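Local coordinates for Slr1257 protein (Synechocystis sp. PCC 6803 substr. Kazusa, PDB 1IIT) that binds L-glutamate and L-serine in the cleft of a two-lobed ligand-binding core, part of a protein that probably works as a ligand-gated ion channel, at residues G71-T76 against G191-E196; Q51-A56 against V122-A127; I96-P101 against A158-R163; P90-G95 against D162-I167; D33-V38 against K202-E207. All coordinates share one frame; numbering follows the deposited sequence.

Contact 1: G71-T76 against G191-E196. With SER (serine), chain B.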
# COMPACT_ATOMS: atom_id res chain seq x y z
N GLY A 71 -5.77 14.35 1.48
CA GLY A 71 -7.10 13.82 1.72
C GLY A 71 -7.12 12.32 1.44
O GLY A 71 -6.06 11.73 1.19
N PRO A 72 -8.29 11.67 1.55
CA PRO A 72 -8.43 10.23 1.29
C PRO A 72 -8.51 10.03 -0.22
O PRO A 72 -9.55 9.66 -0.76
CB PRO A 72 -9.75 9.89 1.97
CG PRO A 72 -10.55 11.14 1.80
CD PRO A 72 -9.54 12.22 2.12
N ILE A 73 -7.39 10.30 -0.89
CA ILE A 73 -7.29 10.21 -2.35
C ILE A 73 -6.79 8.83 -2.80
O ILE A 73 -5.65 8.45 -2.54
CB ILE A 73 -6.34 11.31 -2.88
CG1 ILE A 73 -6.79 12.67 -2.32
CG2 ILE A 73 -6.36 11.34 -4.41
CD1 ILE A 73 -5.74 13.73 -2.39
N SER A 74 -7.67 8.08 -3.44
CA SER A 74 -7.33 6.75 -3.93
C SER A 74 -6.29 6.84 -5.04
O SER A 74 -6.40 7.68 -5.94
CB SER A 74 -8.56 6.04 -4.47
OG SER A 74 -9.53 5.90 -3.46
N VAL A 75 -5.26 6.00 -4.94
CA VAL A 75 -4.21 5.93 -5.95
C VAL A 75 -4.71 4.96 -7.01
O VAL A 75 -4.76 3.76 -6.77
CB VAL A 75 -2.88 5.39 -5.37
CG1 VAL A 75 -1.77 5.54 -6.40
CG2 VAL A 75 -2.52 6.10 -4.07
N THR A 76 -5.11 5.51 -8.15
CA THR A 76 -5.64 4.73 -9.26
C THR A 76 -4.78 4.94 -10.51
O THR A 76 -4.11 5.97 -10.64
CB THR A 76 -7.09 5.15 -9.61
OG1 THR A 76 -7.07 6.46 -10.21
CG2 THR A 76 -7.96 5.17 -8.37
N GLY A 191 -3.24 8.16 -0.88
CA GLY A 191 -1.96 8.85 -0.92
C GLY A 191 -2.20 10.34 -1.13
O GLY A 191 -3.35 10.78 -1.25
N PHE A 192 -1.14 11.13 -1.07
CA PHE A 192 -1.25 12.57 -1.30
C PHE A 192 -0.70 12.82 -2.71
O PHE A 192 0.00 11.97 -3.26
CB PHE A 192 -0.43 13.35 -0.27
CG PHE A 192 -0.97 13.28 1.14
CD1 PHE A 192 -0.14 13.60 2.21
CD2 PHE A 192 -2.29 12.92 1.39
CE1 PHE A 192 -0.62 13.59 3.51
CE2 PHE A 192 -2.78 12.91 2.70
CZ PHE A 192 -1.94 13.24 3.76
N VAL A 193 -1.02 13.97 -3.30
CA VAL A 193 -0.54 14.28 -4.65
C VAL A 193 0.43 15.47 -4.66
O VAL A 193 0.15 16.54 -4.11
CB VAL A 193 -1.71 14.54 -5.64
CG1 VAL A 193 -1.18 14.81 -7.05
CG2 VAL A 193 -2.66 13.33 -5.66
N LEU A 194 1.59 15.25 -5.27
CA LEU A 194 2.64 16.26 -5.39
C LEU A 194 2.89 16.52 -6.87
O LEU A 194 2.38 15.80 -7.73
CB LEU A 194 3.93 15.73 -4.76
CG LEU A 194 4.03 15.60 -3.24
CD1 LEU A 194 5.19 14.69 -2.85
CD2 LEU A 194 4.22 16.99 -2.66
N LYS A 195 3.66 17.57 -7.17
CA LYS A 195 4.02 17.86 -8.55
C LYS A 195 5.10 16.84 -8.90
O LYS A 195 5.92 16.49 -8.05
CB LYS A 195 4.57 19.28 -8.69
CG LYS A 195 4.64 19.78 -10.14
CD LYS A 195 6.05 20.18 -10.58
CE LYS A 195 6.61 21.38 -9.79
NZ LYS A 195 7.23 21.01 -8.48
N GLU A 196 5.10 16.34 -10.13
CA GLU A 196 6.09 15.36 -10.55
C GLU A 196 7.50 15.93 -10.34
O GLU A 196 7.73 17.13 -10.54
CB GLU A 196 5.88 14.99 -12.01
CG GLU A 196 6.66 13.79 -12.46
CD GLU A 196 6.17 13.25 -13.79
OE1 GLU A 196 5.79 14.06 -14.66
OE2 GLU A 196 6.14 12.01 -13.96
N SER B . -11.29 7.86 -1.94
CA SER B . -12.24 8.53 -2.88
C SER B . -11.55 8.77 -4.21
O SER B . -10.32 8.89 -4.21
CB SER B . -12.72 9.85 -2.29
OG SER B . -13.38 9.63 -1.06
OXT SER B . -12.25 8.85 -5.23
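Gly191 N donates to Ile73 O at 2.9 Å (N-H...O 159°), lying in the carbonyl plane, where strand 68-74 comes antiparallel to strand 178-195. The contact belongs to the first lobe of the type found in periplasmic binding proteins, and the chain bends there through an inverse gamma turn centred on Pro72. The backbone angles of Gly71 would jam any CB against the preceding carbonyl O. Across the strands, Ile73 lays CB 3.4 Å from Gly191 O. Its CG2 branch, anti to the backbone N (chi1 -51° puts CG1 beside that N), lies 4.4 Å from Val193 CG2. A CB on Gly191 would stand a tight 3.3 Å from Val75 CG2, so a residue without a side chain fits here. Phe192 swings its ring back to the turn, CE2 being 3.5 Å from Gly71 N while Gly71 O lies at the ring edge. That oxygen also bonds Tyr91 OH. The turned-out face serves the ligand: Ser74 N donates to the carboxylate O of the bound serine. The ligand's amino N donates to Pro72 O at 2.8 Å and to Ser74 OG at 3.0 Å, a hydroxyl also bonded to Glu188 OE1.

Contact 2: Q51-A56 against V122-A127. With SER (serine), chain B.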
# COMPACT_ATOMS: atom_id res chain seq x y z
N GLN A 51 -10.61 22.17 -1.88
CA GLN A 51 -10.78 21.92 -3.30
C GLN A 51 -12.17 21.40 -3.57
O GLN A 51 -12.75 20.69 -2.75
CB GLN A 51 -9.74 20.92 -3.80
CG GLN A 51 -8.30 21.39 -3.68
CD GLN A 51 -8.06 22.68 -4.43
OE1 GLN A 51 -8.17 22.72 -5.66
NE2 GLN A 51 -7.75 23.75 -3.71
N ASN A 52 -12.71 21.76 -4.74
CA ASN A 52 -14.05 21.34 -5.14
C ASN A 52 -14.14 19.83 -5.36
O ASN A 52 -15.13 19.20 -5.00
CB ASN A 52 -14.46 22.07 -6.41
CG ASN A 52 -15.66 21.45 -7.09
OD1 ASN A 52 -16.79 21.52 -6.59
ND2 ASN A 52 -15.43 20.82 -8.25
N SER A 53 -13.09 19.25 -5.94
CA SER A 53 -13.05 17.82 -6.21
C SER A 53 -11.62 17.35 -6.31
O SER A 53 -10.68 18.16 -6.38
CB SER A 53 -13.77 17.53 -7.53
OG SER A 53 -13.04 18.08 -8.61
N ILE A 54 -11.44 16.03 -6.34
CA ILE A 54 -10.11 15.45 -6.45
C ILE A 54 -9.43 15.82 -7.77
O ILE A 54 -8.28 16.24 -7.77
CB ILE A 54 -10.16 13.92 -6.28
CG1 ILE A 54 -10.44 13.59 -4.81
CG2 ILE A 54 -8.85 13.28 -6.73
CD1 ILE A 54 -10.75 12.14 -4.53
N SER A 55 -10.15 15.72 -8.88
CA SER A 55 -9.54 16.06 -10.17
C SER A 55 -9.23 17.55 -10.29
O SER A 55 -8.26 17.93 -10.94
CB SER A 55 -10.40 15.56 -11.34
OG SER A 55 -11.69 16.12 -11.31
N ALA A 56 -10.04 18.39 -9.65
CA ALA A 56 -9.81 19.83 -9.67
C ALA A 56 -8.53 20.10 -8.90
O ALA A 56 -7.68 20.88 -9.33
CB ALA A 56 -10.97 20.56 -9.01
N VAL A 122 -21.11 9.52 -5.38
CA VAL A 122 -20.74 10.92 -5.35
C VAL A 122 -19.86 11.18 -6.58
O VAL A 122 -19.00 10.36 -6.92
CB VAL A 122 -19.98 11.29 -4.05
CG1 VAL A 122 -19.64 12.78 -4.04
CG2 VAL A 122 -20.84 10.94 -2.84
N ARG A 123 -20.12 12.29 -7.26
CA ARG A 123 -19.36 12.65 -8.45
C ARG A 123 -17.86 12.74 -8.16
O ARG A 123 -17.45 13.09 -7.04
CB ARG A 123 -19.86 14.00 -8.99
CG ARG A 123 -19.55 15.18 -8.08
CD ARG A 123 -19.96 16.48 -8.71
NE ARG A 123 -19.20 17.60 -8.15
CZ ARG A 123 -17.95 17.89 -8.49
NH1 ARG A 123 -17.32 17.15 -9.39
NH2 ARG A 123 -17.32 18.90 -7.93
N ASP A 124 -17.06 12.38 -9.16
CA ASP A 124 -15.60 12.43 -9.09
C ASP A 124 -14.92 11.58 -8.01
O ASP A 124 -13.88 11.95 -7.47
CB ASP A 124 -15.12 13.88 -9.00
CG ASP A 124 -13.63 14.01 -9.29
OD1 ASP A 124 -13.15 13.42 -10.28
OD2 ASP A 124 -12.93 14.69 -8.51
N THR A 125 -15.52 10.44 -7.69
CA THR A 125 -14.94 9.52 -6.71
C THR A 125 -14.78 8.20 -7.46
O THR A 125 -15.44 7.99 -8.48
CB THR A 125 -15.84 9.32 -5.46
OG1 THR A 125 -17.07 8.72 -5.86
CG2 THR A 125 -16.11 10.64 -4.77
N THR A 126 -13.93 7.32 -6.94
CA THR A 126 -13.69 6.03 -7.60
C THR A 126 -14.95 5.16 -7.67
O THR A 126 -15.08 4.31 -8.55
CB THR A 126 -12.55 5.25 -6.92
OG1 THR A 126 -12.87 5.03 -5.54
CG2 THR A 126 -11.23 6.01 -7.01
N ALA A 127 -15.89 5.42 -6.76
CA ALA A 127 -17.15 4.68 -6.71
C ALA A 127 -17.96 4.81 -8.01
O ALA A 127 -18.71 3.90 -8.38
CB ALA A 127 -17.99 5.15 -5.53
N SER B . -11.29 7.86 -1.94
CA SER B . -12.24 8.53 -2.88
C SER B . -11.55 8.77 -4.21
O SER B . -10.32 8.89 -4.21
CB SER B . -12.72 9.85 -2.29
OG SER B . -13.38 9.63 -1.06
OXT SER B . -12.25 8.85 -5.23
O HOH W 1 -13.65 14.04 -5.52
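Asp124 reaches across the ligand cleft to the first turn of helix 54-62, so that the two lobes touch directly beside the bound serine. The close part is built on its carboxylate. With CG anti to the backbone N (chi1 -165°), OD2 accepts from Ser55 N at 3.0 Å through its syn lone pair, and the N-H...O angle of 172° is nearly straight. Ser53 CB presses on the same oxygen at 3.1 Å. A water extends the join: it accepts from Ile54 N at 3.1 Å and donates to Asp124 O at 2.9 Å. Inside each segment the loops are braced, Ser53 OG capping the helix through Ala56 N and Thr125 OG1 bonding to Val122 O across a type II turn. Toward the ligand, Ile54 CD1 sits 3.3 Å from the serine O, and Thr126 N donates to OXT at 2.8 Å.

The outer side is looser. Ser55 lies exposed, and its OG comes to Asp124 OD1 in a weak contact at 3.2 Å, while the side chains of Asn52 and Arg123 meet near the surface and also touch a crystal neighbour. Taken together, a carboxylate from one lobe faces the N-terminal end of a helix from the other, and that helix end would probably stabilise its negative charge while the ligand carboxylate is gripped from both lobes.

Contact 3: I96-P101 against A158-R163. With SER (serine), chain B.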
# COMPACT_ATOMS: atom_id res chain seq x y z
N ILE A 96 -13.90 0.11 -0.58
CA ILE A 96 -15.05 0.83 -1.10
C ILE A 96 -16.25 -0.06 -0.74
O ILE A 96 -16.24 -1.26 -0.99
CB ILE A 96 -14.95 1.03 -2.64
CG1 ILE A 96 -13.66 1.78 -2.99
CG2 ILE A 96 -16.16 1.79 -3.16
CD1 ILE A 96 -13.43 3.07 -2.19
N GLY A 97 -17.24 0.51 -0.06
CA GLY A 97 -18.37 -0.29 0.35
C GLY A 97 -19.73 0.20 -0.09
O GLY A 97 -19.85 1.04 -0.99
N LEU A 98 -20.76 -0.31 0.59
CA LEU A 98 -22.14 0.04 0.30
C LEU A 98 -22.97 0.27 1.55
O LEU A 98 -22.86 -0.47 2.53
CB LEU A 98 -22.79 -1.08 -0.52
CG LEU A 98 -22.38 -1.20 -1.99
CD1 LEU A 98 -22.59 -2.63 -2.46
CD2 LEU A 98 -23.18 -0.20 -2.82
N LEU A 99 -23.78 1.32 1.52
CA LEU A 99 -24.67 1.67 2.62
C LEU A 99 -26.08 1.36 2.13
O LEU A 99 -26.52 1.92 1.12
CB LEU A 99 -24.56 3.16 2.94
CG LEU A 99 -25.41 3.66 4.11
CD1 LEU A 99 -24.79 3.20 5.41
CD2 LEU A 99 -25.49 5.18 4.08
N ILE A 100 -26.78 0.48 2.84
CA ILE A 100 -28.14 0.08 2.45
C ILE A 100 -29.10 0.10 3.64
O ILE A 100 -28.66 0.18 4.79
CB ILE A 100 -28.17 -1.36 1.87
CG1 ILE A 100 -27.76 -2.37 2.95
CG2 ILE A 100 -27.26 -1.48 0.66
CD1 ILE A 100 -27.88 -3.80 2.51
N PRO A 101 -30.42 0.09 3.38
CA PRO A 101 -31.39 0.09 4.48
C PRO A 101 -31.23 -1.25 5.20
O PRO A 101 -30.87 -2.25 4.58
CB PRO A 101 -32.73 0.16 3.75
CG PRO A 101 -32.39 0.93 2.51
CD PRO A 101 -31.10 0.28 2.08
N ALA A 158 -29.04 1.64 -2.61
CA ALA A 158 -27.73 1.65 -1.96
C ALA A 158 -26.92 2.89 -2.31
O ALA A 158 -27.26 3.64 -3.23
CB ALA A 158 -26.95 0.41 -2.36
N VAL A 159 -25.87 3.13 -1.53
CA VAL A 159 -24.96 4.25 -1.75
C VAL A 159 -23.57 3.61 -1.76
O VAL A 159 -23.24 2.87 -0.84
CB VAL A 159 -25.02 5.30 -0.61
CG1 VAL A 159 -23.97 6.40 -0.82
CG2 VAL A 159 -26.40 5.93 -0.55
N MET A 160 -22.81 3.83 -2.83
CA MET A 160 -21.46 3.28 -2.92
C MET A 160 -20.46 4.39 -2.61
O MET A 160 -20.48 5.44 -3.25
CB MET A 160 -21.18 2.71 -4.30
CG MET A 160 -19.94 1.84 -4.35
SD MET A 160 -19.53 1.29 -6.01
CE MET A 160 -20.63 -0.10 -6.20
N PHE A 161 -19.61 4.15 -1.62
CA PHE A 161 -18.62 5.14 -1.20
C PHE A 161 -17.60 4.45 -0.32
O PHE A 161 -17.78 3.30 0.06
CB PHE A 161 -19.33 6.25 -0.42
CG PHE A 161 -18.54 7.53 -0.30
CD1 PHE A 161 -18.55 8.47 -1.32
CD2 PHE A 161 -17.79 7.79 0.85
CE1 PHE A 161 -17.83 9.65 -1.20
CE2 PHE A 161 -17.06 8.97 0.97
CZ PHE A 161 -17.08 9.90 -0.06
N ASP A 162 -16.51 5.16 -0.02
CA ASP A 162 -15.44 4.64 0.84
C ASP A 162 -16.04 4.13 2.16
O ASP A 162 -16.75 4.86 2.84
CB ASP A 162 -14.41 5.74 1.14
CG ASP A 162 -13.74 6.26 -0.12
OD1 ASP A 162 -12.49 6.20 -0.19
OD2 ASP A 162 -14.45 6.73 -1.04
N ARG A 163 -15.69 2.90 2.52
CA ARG A 163 -16.20 2.25 3.71
C ARG A 163 -16.02 3.00 5.04
O ARG A 163 -16.96 3.05 5.84
CB ARG A 163 -15.67 0.82 3.80
CG ARG A 163 -16.55 -0.12 4.59
CD ARG A 163 -16.20 -1.58 4.33
NE ARG A 163 -17.19 -2.47 4.93
CZ ARG A 163 -17.27 -2.75 6.23
NH1 ARG A 163 -16.40 -2.22 7.09
NH2 ARG A 163 -18.23 -3.55 6.69
N SER B . -11.29 7.86 -1.94
CA SER B . -12.24 8.53 -2.88
C SER B . -11.55 8.77 -4.21
O SER B . -10.32 8.89 -4.21
CB SER B . -12.72 9.85 -2.29
OG SER B . -13.38 9.63 -1.06
OXT SER B . -12.25 8.85 -5.23
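Asp162 OD1, with Ile96 CD1 alongside at 3.8 Å, is gripped by two groups: the amino N of the bound serine at 2.7 Å and Tyr190 OH. Asp162 ends strand 158-162, which pairs antiparallel with strand 92-101 in the second lobe of the periplasmic-binding-protein fold. The segments run at 145°, and four backbone bonds fix the register in two hydrogen-bonded pairs. Gly97 N donates to Phe161 O at 2.8 Å; the return bond, Phe161 N to Gly97 O, is longer and comes from above the carbonyl plane. Leu99 and Val159 exchange the other two. Gly97 leaves room for the chain of Arg163: a CB there would stand only 3.3 Å from Arg163 CG.

On one face, Leu98 CD2 packs on Met160 CB at 3.8 Å and reaches Ala158 CB too, while Ile96 crosses Met160 at about a right angle. Leu99 and Val159 lie on the other face, covered by helix 144-152. Replacing Asp162 by a leucine would probably leave the ligand's amino group without its carboxylate mate, the serine OG losing its weak bond as well. That weak bond goes to Asp162 OD2 at 3.1 Å, and the same oxygen stands 3.9 Å above the centre of one face of the Phe161 ring.

Contact 4: P90-G95 against D162-I167. With SER (serine), chain B.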
# COMPACT_ATOMS: atom_id res chain seq x y z
N PRO A 90 1.46 5.33 -0.29
CA PRO A 90 0.14 5.25 0.36
C PRO A 90 0.27 5.27 1.88
O PRO A 90 1.23 4.72 2.43
CB PRO A 90 -0.40 3.91 -0.12
CG PRO A 90 0.28 3.71 -1.43
CD PRO A 90 1.68 4.16 -1.16
N TYR A 91 -0.69 5.90 2.55
CA TYR A 91 -0.68 5.98 4.00
C TYR A 91 -1.85 5.24 4.66
O TYR A 91 -1.89 5.08 5.88
CB TYR A 91 -0.62 7.45 4.46
CG TYR A 91 -1.88 8.24 4.19
CD1 TYR A 91 -2.87 8.35 5.16
CD2 TYR A 91 -2.09 8.86 2.96
CE1 TYR A 91 -4.05 9.04 4.91
CE2 TYR A 91 -3.27 9.56 2.70
CZ TYR A 91 -4.25 9.65 3.69
OH TYR A 91 -5.42 10.30 3.44
N PHE A 92 -2.79 4.76 3.85
CA PHE A 92 -3.97 4.07 4.37
C PHE A 92 -4.52 3.13 3.31
O PHE A 92 -4.47 3.42 2.12
CB PHE A 92 -5.06 5.08 4.76
CG PHE A 92 -6.24 4.47 5.51
CD1 PHE A 92 -6.18 4.27 6.89
CD2 PHE A 92 -7.40 4.10 4.83
CE1 PHE A 92 -7.27 3.70 7.58
CE2 PHE A 92 -8.49 3.53 5.51
CZ PHE A 92 -8.42 3.33 6.89
N SER A 93 -5.03 1.99 3.75
CA SER A 93 -5.62 1.01 2.85
C SER A 93 -7.11 1.02 3.15
O SER A 93 -7.54 0.59 4.23
CB SER A 93 -5.01 -0.36 3.09
OG SER A 93 -5.62 -1.31 2.26
N SER A 94 -7.89 1.54 2.22
CA SER A 94 -9.33 1.65 2.40
C SER A 94 -10.11 0.71 1.51
O SER A 94 -9.59 0.20 0.53
CB SER A 94 -9.75 3.09 2.14
OG SER A 94 -11.11 3.31 2.46
N GLY A 95 -11.35 0.45 1.88
CA GLY A 95 -12.20 -0.40 1.07
C GLY A 95 -13.35 0.45 0.58
O GLY A 95 -13.65 1.47 1.19
N ASP A 162 -16.51 5.16 -0.02
CA ASP A 162 -15.44 4.64 0.84
C ASP A 162 -16.04 4.13 2.16
O ASP A 162 -16.75 4.86 2.84
CB ASP A 162 -14.41 5.74 1.14
CG ASP A 162 -13.74 6.26 -0.12
OD1 ASP A 162 -12.49 6.20 -0.19
OD2 ASP A 162 -14.45 6.73 -1.04
N ARG A 163 -15.69 2.90 2.52
CA ARG A 163 -16.20 2.25 3.71
C ARG A 163 -16.02 3.00 5.04
O ARG A 163 -16.96 3.05 5.84
CB ARG A 163 -15.67 0.82 3.80
CG ARG A 163 -16.55 -0.12 4.59
CD ARG A 163 -16.20 -1.58 4.33
NE ARG A 163 -17.19 -2.47 4.93
CZ ARG A 163 -17.27 -2.75 6.23
NH1 ARG A 163 -16.40 -2.22 7.09
NH2 ARG A 163 -18.23 -3.55 6.69
N PRO A 164 -14.83 3.60 5.29
CA PRO A 164 -14.66 4.31 6.57
C PRO A 164 -15.60 5.50 6.71
O PRO A 164 -16.11 5.76 7.80
CB PRO A 164 -13.20 4.76 6.53
CG PRO A 164 -12.55 3.71 5.67
CD PRO A 164 -13.56 3.57 4.55
N ALA A 165 -15.84 6.23 5.62
CA ALA A 165 -16.73 7.38 5.65
C ALA A 165 -18.18 6.96 5.89
O ALA A 165 -18.94 7.67 6.57
CB ALA A 165 -16.63 8.16 4.35
N LEU A 166 -18.57 5.82 5.33
CA LEU A 166 -19.93 5.31 5.49
C LEU A 166 -20.15 4.87 6.94
O LEU A 166 -21.17 5.19 7.53
CB LEU A 166 -20.19 4.14 4.54
CG LEU A 166 -20.25 4.48 3.04
CD1 LEU A 166 -20.51 3.23 2.25
CD2 LEU A 166 -21.35 5.50 2.78
N ILE A 167 -19.17 4.15 7.49
CA ILE A 167 -19.24 3.68 8.87
C ILE A 167 -19.32 4.88 9.81
O ILE A 167 -20.14 4.91 10.72
CB ILE A 167 -18.02 2.83 9.23
CG1 ILE A 167 -18.04 1.53 8.43
CG2 ILE A 167 -17.99 2.55 10.74
CD1 ILE A 167 -16.83 0.65 8.64
N SER B . -11.29 7.86 -1.94
CA SER B . -12.24 8.53 -2.88
C SER B . -11.55 8.77 -4.21
O SER B . -10.32 8.89 -4.21
CB SER B . -12.72 9.85 -2.29
OG SER B . -13.38 9.63 -1.06
OXT SER B . -12.25 8.85 -5.23
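Arg163 N donates to Gly95 O at 2.8 Å, an almost straight bond (168°) with the donor tilted from the carbonyl plane. It fastens the first turn of helix 163-172 to strand 92-101 where that strand passes between the lobes. The segment axes come no closer than 8.3 Å, inclined at 69°, the space being bridged by Ser94 and Phe92 on the strand and by Pro164 on the helix.

Ser94 can be followed from base to tip. Its CB lies in the plane of the Phe92 ring, at the edge. Chi1 of -172° sets OG opposite the backbone N, and this atom meets the proline ring, 3.2 Å from Pro164 CD and 3.5 Å from Pro164 CG. The polar mate of OG is Tyr190 OH, itself bonded to Asp162. Phe92 completes the patch, CE2 being 4.1 Å from Pro164 CG, with the phenyl and the proline ring passing alongside with opposite headings. Arg163 starts near the strand, CB 3.4 Å from Gly95 O, then stretches away to Thr181 O.

With an alanine at Asp162, the Tyr190 hydroxyl would probably lose its carboxylate partner, keeping the Ser94 bond among those described. Asp162 precedes the helix but makes no side-chain cap, its carboxylate facing the ligand. Separately, Gly95 O accepts the first N-H of the helix, which implies that a strand carbonyl serves the helix end while the aspartate serves the ligand.

Contact 5: D33-V38 against K202-E207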
# COMPACT_ATOMS: atom_id res chain seq x y z
N ASP A 33 -4.20 15.17 10.20
CA ASP A 33 -3.29 14.76 11.27
C ASP A 33 -1.99 14.25 10.65
O ASP A 33 -0.90 14.54 11.15
CB ASP A 33 -3.91 13.66 12.13
CG ASP A 33 -4.97 14.18 13.08
OD1 ASP A 33 -5.06 15.41 13.30
OD2 ASP A 33 -5.71 13.35 13.65
N VAL A 34 -2.11 13.50 9.55
CA VAL A 34 -0.94 12.97 8.84
C VAL A 34 -0.12 14.12 8.26
O VAL A 34 1.08 14.21 8.51
CB VAL A 34 -1.34 12.01 7.70
CG1 VAL A 34 -0.13 11.68 6.83
CG2 VAL A 34 -1.94 10.73 8.27
N TRP A 35 -0.78 15.00 7.52
CA TRP A 35 -0.06 16.13 6.93
C TRP A 35 0.59 17.02 7.99
O TRP A 35 1.74 17.42 7.84
CB TRP A 35 -0.95 16.96 6.01
CG TRP A 35 -0.26 18.24 5.62
CD1 TRP A 35 -0.52 19.50 6.12
CD2 TRP A 35 0.90 18.38 4.78
NE1 TRP A 35 0.42 20.39 5.66
CE2 TRP A 35 1.31 19.73 4.84
CE3 TRP A 35 1.65 17.48 4.00
CZ2 TRP A 35 2.42 20.21 4.15
CZ3 TRP A 35 2.76 17.96 3.32
CH2 TRP A 35 3.14 19.31 3.40
N ARG A 36 -0.15 17.35 9.04
CA ARG A 36 0.40 18.20 10.08
C ARG A 36 1.62 17.60 10.77
O ARG A 36 2.57 18.32 11.05
CB ARG A 36 -0.66 18.61 11.10
CG ARG A 36 -1.56 19.68 10.54
CD ARG A 36 -2.44 20.31 11.59
NE ARG A 36 -3.31 21.30 10.96
CZ ARG A 36 -4.63 21.15 10.79
NH1 ARG A 36 -5.25 20.06 11.23
NH2 ARG A 36 -5.31 22.09 10.15
N ALA A 37 1.60 16.29 11.00
CA ALA A 37 2.75 15.64 11.62
C ALA A 37 3.97 15.78 10.69
O ALA A 37 5.08 16.03 11.14
CB ALA A 37 2.44 14.17 11.88
N VAL A 38 3.73 15.64 9.38
CA VAL A 38 4.79 15.79 8.39
C VAL A 38 5.32 17.22 8.37
O VAL A 38 6.53 17.45 8.47
CB VAL A 38 4.29 15.44 6.97
CG1 VAL A 38 5.36 15.77 5.93
CG2 VAL A 38 3.90 13.97 6.88
N LYS A 202 10.82 13.26 -1.55
CA LYS A 202 11.60 12.37 -0.69
C LYS A 202 11.35 12.61 0.79
O LYS A 202 11.16 11.66 1.55
CB LYS A 202 13.08 12.48 -1.02
CG LYS A 202 13.94 11.42 -0.35
CD LYS A 202 15.35 11.48 -0.88
CE LYS A 202 15.86 10.10 -1.17
NZ LYS A 202 15.02 9.36 -2.16
N THR A 203 11.32 13.88 1.19
CA THR A 203 11.08 14.22 2.60
C THR A 203 9.70 13.77 3.06
O THR A 203 9.56 13.21 4.15
CB THR A 203 11.23 15.72 2.85
OG1 THR A 203 12.57 16.12 2.57
CG2 THR A 203 10.87 16.07 4.29
N ILE A 204 8.69 14.02 2.22
CA ILE A 204 7.32 13.65 2.56
C ILE A 204 7.16 12.13 2.65
O ILE A 204 6.59 11.63 3.62
CB ILE A 204 6.29 14.28 1.57
CG1 ILE A 204 6.32 15.81 1.72
CG2 ILE A 204 4.88 13.75 1.85
CD1 ILE A 204 5.34 16.56 0.82
N ASN A 205 7.72 11.40 1.68
CA ASN A 205 7.64 9.94 1.69
C ASN A 205 8.26 9.33 2.94
O ASN A 205 7.64 8.51 3.61
CB ASN A 205 8.26 9.33 0.43
CG ASN A 205 7.33 9.38 -0.76
OD1 ASN A 205 6.11 9.39 -0.60
ND2 ASN A 205 7.89 9.40 -1.97
N VAL A 206 9.47 9.77 3.28
CA VAL A 206 10.17 9.27 4.47
C VAL A 206 9.34 9.51 5.73
O VAL A 206 9.14 8.60 6.53
CB VAL A 206 11.57 9.94 4.62
CG1 VAL A 206 12.18 9.60 5.98
CG2 VAL A 206 12.49 9.49 3.50
N GLU A 207 8.83 10.73 5.87
CA GLU A 207 8.02 11.11 7.02
C GLU A 207 6.72 10.34 7.13
O GLU A 207 6.33 9.93 8.22
CB GLU A 207 7.73 12.61 7.02
CG GLU A 207 8.66 13.37 7.92
CD GLU A 207 8.72 12.74 9.31
OE1 GLU A 207 9.83 12.31 9.70
OE2 GLU A 207 7.67 12.67 9.99
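Trp35 and Ile204 meet because both extend from their helices: Trp35 carries CG opposite its backbone N (chi1 170°), while Ile204 has an extended end (chi2 -179°) that carries CD1 forward. CD1 arrives at the edge of the indole, in its plane, 3.9 Å from Trp35 CZ3. The indole is held at its far side by a bond from NE1 to Ser46 OG, which would limit its rotation. Val38 supplies the second point. Both its methyls, CG1 and CG2, lie 4.1 Å from Glu207 CB, so this carbon rests against the fork of the valine. Val38 CG1 also comes to 4.3 Å from Ile204 CG1, joining the two points into one apolar strip. The charged end of Glu207 bends off at chi2. The segment axes cross at 116° with a closest approach of 10.3 Å, and the contact is plain packing in the first lobe, well away from the ligand. Farther along helix 201-213, Met208 and Leu211 cover Val38. Beneath the strip, Trp35 lies on Ile68 and Ile70 of strand 68-74 and Ile204 on Ile68, while Val34 packs on helix 216-225.

Overall arrangement
From the N terminus, residues 33-38 open the longest loop, closed by contact 5 at 202-207, and every other contact is nested inside it. Contact 1 closes the next, 71-76 to 191-196, with contacts 3 and 4 within it; these two leave neighbouring parts of strand 92-101 and end on one stretch, sharing Asp162 and Arg163. Contact 2 starts at 51-56, before contact 1, and ends at 122-127, so it crosses contacts 1, 3 and 4. Contacts 1 and 5 consolidate the first lobe, contact 3 the second, contact 4 the passage between them, and contact 2 bridges the cleft. Contacts 1 to 4 all touch the bound serine.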